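Local coordinates for glycosyl hydrolases family 31 family protein (Aspergillus niger, PDB 6DRU) that catalyses the release of alpha-xylose from the non-reducing terminal glucose of xyloglucan oligosaccharides, acting as a glycoside hydrolase of family 31, at residues A290-W295 / D355-S360. Residues are numbered along the deposited sequence; the frame is centred on the assembly and turned at random.
Sequences AHQGDW and DSWNGS. With NAG (2-acetamido-2-deoxy-beta-D-glucopyranose), chain D.
Gln292 and Trp357 carry this contact, which joins the loop after strand 281-284 of the TIM-barrel domain to the hairpin of strands 355-357 and 360-364. Its tight part is the carboxamide of Gln292, a buried residue. With CG anti to the carbonyl carbon and an extended chain beyond it, the amide is carried across to the hairpin. There Gln292 NE2 donates to Trp357 O at 2.9 Å. The donor approaches from above the carbonyl plane, 61° out of it, and the N-H...O angle is bent to 142°. The opposite face of that carbonyl receives Ser360 N at 3.1 Å, the bond that closes the type I' turn 357-360, so one oxygen serves both turn and loop. Gln292 OE1 lies at the rim of the indole, 3.6 Å from Trp357 CD1, with amide and ring planes 83° apart; its hydrogen bond to Ser327 OG helps to fix which way the amide is flipped.

The looser side faces the glycan. Here Gln292 NE2 passes Asn358 CB at 3.5 Å, and a water takes a hydrogen bond from Gln292 NE2 (3.1 Å) while donating one to Asn358 OD1 (2.8 Å). Asn358 ND2 is covalently bonded to NAG C1, marking this turn as an N-glycosylation site.

Trp357 also bonds through NE1 to Gln287 and touches a bound beta-D-glucopyranose. The chemistry therefore implies that one neutral amide, held at NE2 by Trp357 O and at OE1 by Ser327, ties the loop 290-295 to the glycosylated turn whose Trp357 lies beside the bound sugar.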
ATOM      1  N   ALA A 290      -6.877 -20.086 -35.261  1.00 65.68           N
ATOM      2  CA  ALA A 290      -8.162 -20.590 -34.793  1.00 60.76           C
ATOM      3  C   ALA A 290      -8.532 -19.999 -33.438  1.00 60.02           C
ATOM      4  O   ALA A 290      -9.684 -19.606 -33.225  1.00 59.58           O
ATOM      5  CB  ALA A 290      -8.134 -22.117 -34.725  1.00 53.79           C
ATOM      6  N   HIS A 291      -7.573 -19.927 -32.517  1.00 58.36           N
ATOM      7  CA  HIS A 291      -7.809 -19.381 -31.189  1.00 60.04           C
ATOM      8  C   HIS A 291      -6.607 -18.553 -30.755  1.00 61.77           C
ATOM      9  O   HIS A 291      -5.481 -18.781 -31.204  1.00 59.42           O
ATOM     10  CB  HIS A 291      -8.073 -20.489 -30.159  1.00 59.07           C
ATOM     11  CG  HIS A 291      -9.047 -21.529 -30.621  1.00 65.39           C
ATOM     12  ND1 HIS A 291      -8.647 -22.752 -31.118  1.00 61.11           N
ATOM     13  CD2 HIS A 291     -10.400 -21.530 -30.662  1.00 58.59           C
ATOM     14  CE1 HIS A 291      -9.713 -23.462 -31.444  1.00 68.15           C
ATOM     15  NE2 HIS A 291     -10.789 -22.743 -31.176  1.00 70.51           N
ATOM     16  N   GLN A 292      -6.861 -17.588 -29.871  1.00 54.10           N
ATOM     17  CA  GLN A 292      -5.793 -16.782 -29.288  1.00 50.42           C
ATOM     18  C   GLN A 292      -4.940 -17.663 -28.386  1.00 60.17           C
ATOM     19  O   GLN A 292      -5.413 -18.155 -27.357  1.00 66.05           O
ATOM     20  CB  GLN A 292      -6.376 -15.611 -28.503  1.00 41.53           C
ATOM     21  CG  GLN A 292      -7.020 -14.538 -29.353  1.00 53.61           C
ATOM     22  CD  GLN A 292      -7.558 -13.396 -28.515  1.00 63.27           C
ATOM     23  OE1 GLN A 292      -6.815 -12.505 -28.106  1.00 67.72           O
ATOM     24  NE2 GLN A 292      -8.859 -13.422 -28.250  1.00 67.11           N
ATOM     25  N   GLY A 293      -3.681 -17.862 -28.762  1.00 55.62           N
ATOM     26  CA  GLY A 293      -2.780 -18.728 -28.033  1.00 46.38           C
ATOM     27  C   GLY A 293      -2.437 -20.008 -28.759  1.00 56.00           C
ATOM     28  O   GLY A 293      -1.543 -20.735 -28.308  1.00 55.15           O
ATOM     29  N   ASP A 294      -3.127 -20.313 -29.861  1.00 59.54           N
ATOM     30  CA  ASP A 294      -2.790 -21.500 -30.641  1.00 64.46           C
ATOM     31  C   ASP A 294      -1.436 -21.346 -31.321  1.00 65.89           C
ATOM     32  O   ASP A 294      -0.684 -22.320 -31.444  1.00 64.68           O
ATOM     33  CB  ASP A 294      -3.885 -21.776 -31.673  1.00 62.62           C
ATOM     34  CG  ASP A 294      -5.115 -22.420 -31.061  1.00 64.24           C
ATOM     35  OD1 ASP A 294      -5.126 -22.637 -29.830  1.00 62.63           O
ATOM     36  OD2 ASP A 294      -6.073 -22.709 -31.809  1.00 64.89           O
ATOM     37  N   TRP A 295      -1.111 -20.133 -31.766  1.00 65.21           N
ATOM     38  CA  TRP A 295       0.166 -19.829 -32.407  1.00 61.98           C
ATOM     39  C   TRP A 295       0.418 -20.767 -33.586  1.00 61.78           C
ATOM     40  O   TRP A 295       1.427 -21.471 -33.666  1.00 60.36           O
ATOM     41  CB  TRP A 295       1.302 -19.870 -31.384  1.00 53.57           C
ATOM     42  CG  TRP A 295       1.169 -18.777 -30.374  1.00 59.66           C
ATOM     43  CD1 TRP A 295       0.800 -17.485 -30.617  1.00 59.32           C
ATOM     44  CD2 TRP A 295       1.357 -18.880 -28.960  1.00 57.68           C
ATOM     45  NE1 TRP A 295       0.768 -16.773 -29.445  1.00 62.40           N
ATOM     46  CE2 TRP A 295       1.105 -17.607 -28.411  1.00 56.61           C
ATOM     47  CE3 TRP A 295       1.725 -19.922 -28.104  1.00 52.67           C
ATOM     48  CZ2 TRP A 295       1.207 -17.349 -27.047  1.00 47.26           C
ATOM     49  CZ3 TRP A 295       1.826 -19.662 -26.751  1.00 51.68           C
ATOM     50  CH2 TRP A 295       1.568 -18.387 -26.236  1.00 48.95           C
ATOM     51  N   ASP A 355      -6.600  -8.447 -20.277  1.00 60.65           N
ATOM     52  CA  ASP A 355      -7.285  -7.588 -21.236  1.00 60.05           C
ATOM     53  C   ASP A 355      -8.359  -8.386 -21.964  1.00 62.24           C
ATOM     54  O   ASP A 355      -8.756  -9.462 -21.504  1.00 60.32           O
ATOM     55  CB  ASP A 355      -6.291  -6.985 -22.236  1.00 70.58           C
ATOM     56  CG  ASP A 355      -6.737  -5.628 -22.766  1.00 72.20           C
ATOM     57  OD1 ASP A 355      -7.961  -5.378 -22.824  1.00 65.77           O
ATOM     58  OD2 ASP A 355      -5.860  -4.816 -23.133  1.00 71.66           O
ATOM     59  N   SER A 356      -8.831  -7.876 -23.100  1.00 63.12           N
ATOM     60  CA  SER A 356      -9.816  -8.575 -23.912  1.00 46.78           C
ATOM     61  C   SER A 356      -9.517  -8.330 -25.383  1.00 56.31           C
ATOM     62  O   SER A 356      -8.877  -7.344 -25.755  1.00 60.51           O
ATOM     63  CB  SER A 356     -11.250  -8.133 -23.589  1.00 48.53           C
ATOM     64  OG  SER A 356     -11.449  -6.768 -23.911  1.00 55.14           O
ATOM     65  N   TRP A 357      -9.998  -9.249 -26.215  1.00 61.37           N
ATOM     66  CA  TRP A 357      -9.889  -9.158 -27.664  1.00 58.97           C
ATOM     67  C   TRP A 357     -10.701 -10.292 -28.269  1.00 61.77           C
ATOM     68  O   TRP A 357     -10.798 -11.374 -27.683  1.00 71.38           O
ATOM     69  CB  TRP A 357      -8.433  -9.235 -28.142  1.00 55.88           C
ATOM     70  CG  TRP A 357      -8.309  -9.137 -29.628  1.00 60.98           C
ATOM     71  CD1 TRP A 357      -8.000 -10.143 -30.495  1.00 63.60           C
ATOM     72  CD2 TRP A 357      -8.524  -7.968 -30.430  1.00 64.98           C
ATOM     73  NE1 TRP A 357      -7.994  -9.671 -31.786  1.00 65.27           N
ATOM     74  CE2 TRP A 357      -8.313  -8.339 -31.772  1.00 62.65           C
ATOM     75  CE3 TRP A 357      -8.866  -6.644 -30.142  1.00 62.55           C
ATOM     76  CZ2 TRP A 357      -8.434  -7.433 -32.823  1.00 65.87           C
ATOM     77  CZ3 TRP A 357      -8.986  -5.746 -31.187  1.00 58.04           C
ATOM     78  CH2 TRP A 357      -8.771  -6.145 -32.511  1.00 63.49           C
ATOM     79  N   ASN A 358     -11.289 -10.028 -29.438  1.00 66.94           N
ATOM     80  CA  ASN A 358     -12.043 -11.036 -30.181  1.00 60.05           C
ATOM     81  C   ASN A 358     -13.223 -11.558 -29.359  1.00 65.36           C
ATOM     82  O   ASN A 358     -13.593 -12.731 -29.446  1.00 69.48           O
ATOM     83  CB  ASN A 358     -11.121 -12.178 -30.630  1.00 65.30           C
ATOM     84  CG  ASN A 358     -11.773 -13.111 -31.631  1.00 62.66           C
ATOM     85  OD1 ASN A 358     -12.024 -14.277 -31.330  1.00 82.39           O
ATOM     86  ND2 ASN A 358     -12.046 -12.604 -32.828  1.00 59.34           N
ATOM     87  N   GLY A 359     -13.814 -10.685 -28.546  1.00 68.77           N
ATOM     88  CA  GLY A 359     -14.958 -11.052 -27.737  1.00 73.00           C
ATOM     89  C   GLY A 359     -14.655 -11.928 -26.544  1.00 65.60           C
ATOM     90  O   GLY A 359     -15.589 -12.431 -25.912  1.00 66.67           O
ATOM     91  N   SER A 360     -13.382 -12.124 -26.212  1.00 66.21           N
ATOM     92  CA  SER A 360     -12.977 -12.962 -25.093  1.00 63.95           C
ATOM     93  C   SER A 360     -11.959 -12.220 -24.243  1.00 63.21           C
ATOM     94  O   SER A 360     -11.125 -11.474 -24.766  1.00 63.99           O
ATOM     95  CB  SER A 360     -12.382 -14.288 -25.580  1.00 52.36           C
ATOM     96  OG  SER A 360     -13.257 -14.936 -26.487  1.00 70.57           O
TER
HETATM   97  C1  NAG D   1     -12.475 -13.711 -33.698  1.00 58.92           C
HETATM   98  C2  NAG D   1     -13.769 -13.508 -34.461  1.00 64.08           C
HETATM   99  C3  NAG D   1     -14.061 -14.547 -35.486  1.00 62.52           C
HETATM  100  C4  NAG D   1     -12.823 -14.988 -36.236  1.00 64.94           C
HETATM  101  C5  NAG D   1     -11.710 -15.294 -35.265  1.00 60.71           C
HETATM  102  C6  NAG D   1     -10.476 -15.739 -36.019  1.00 64.41           C
HETATM  103  C7  NAG D   1     -15.281 -12.261 -32.958  1.00 69.22           C
HETATM  104  C8  NAG D   1     -16.411 -12.267 -31.950  1.00 67.01           C
HETATM  105  N2  NAG D   1     -14.830 -13.484 -33.516  1.00 67.86           N
HETATM  106  O3  NAG D   1     -15.036 -14.055 -36.377  1.00 59.96           O
HETATM  107  O4  NAG D   1     -13.123 -16.142 -36.983  1.00 60.95           O
HETATM  108  O5  NAG D   1     -11.432 -14.122 -34.545  1.00 68.69           O
HETATM  109  O6  NAG D   1      -9.322 -15.356 -35.306  1.00 86.12           O
HETATM  110  O7  NAG D   1     -14.764 -11.213 -33.288  1.00 70.82           O
HETATM  111  O   HOH W   1     -11.162 -15.412 -28.864  1.00 64.22           O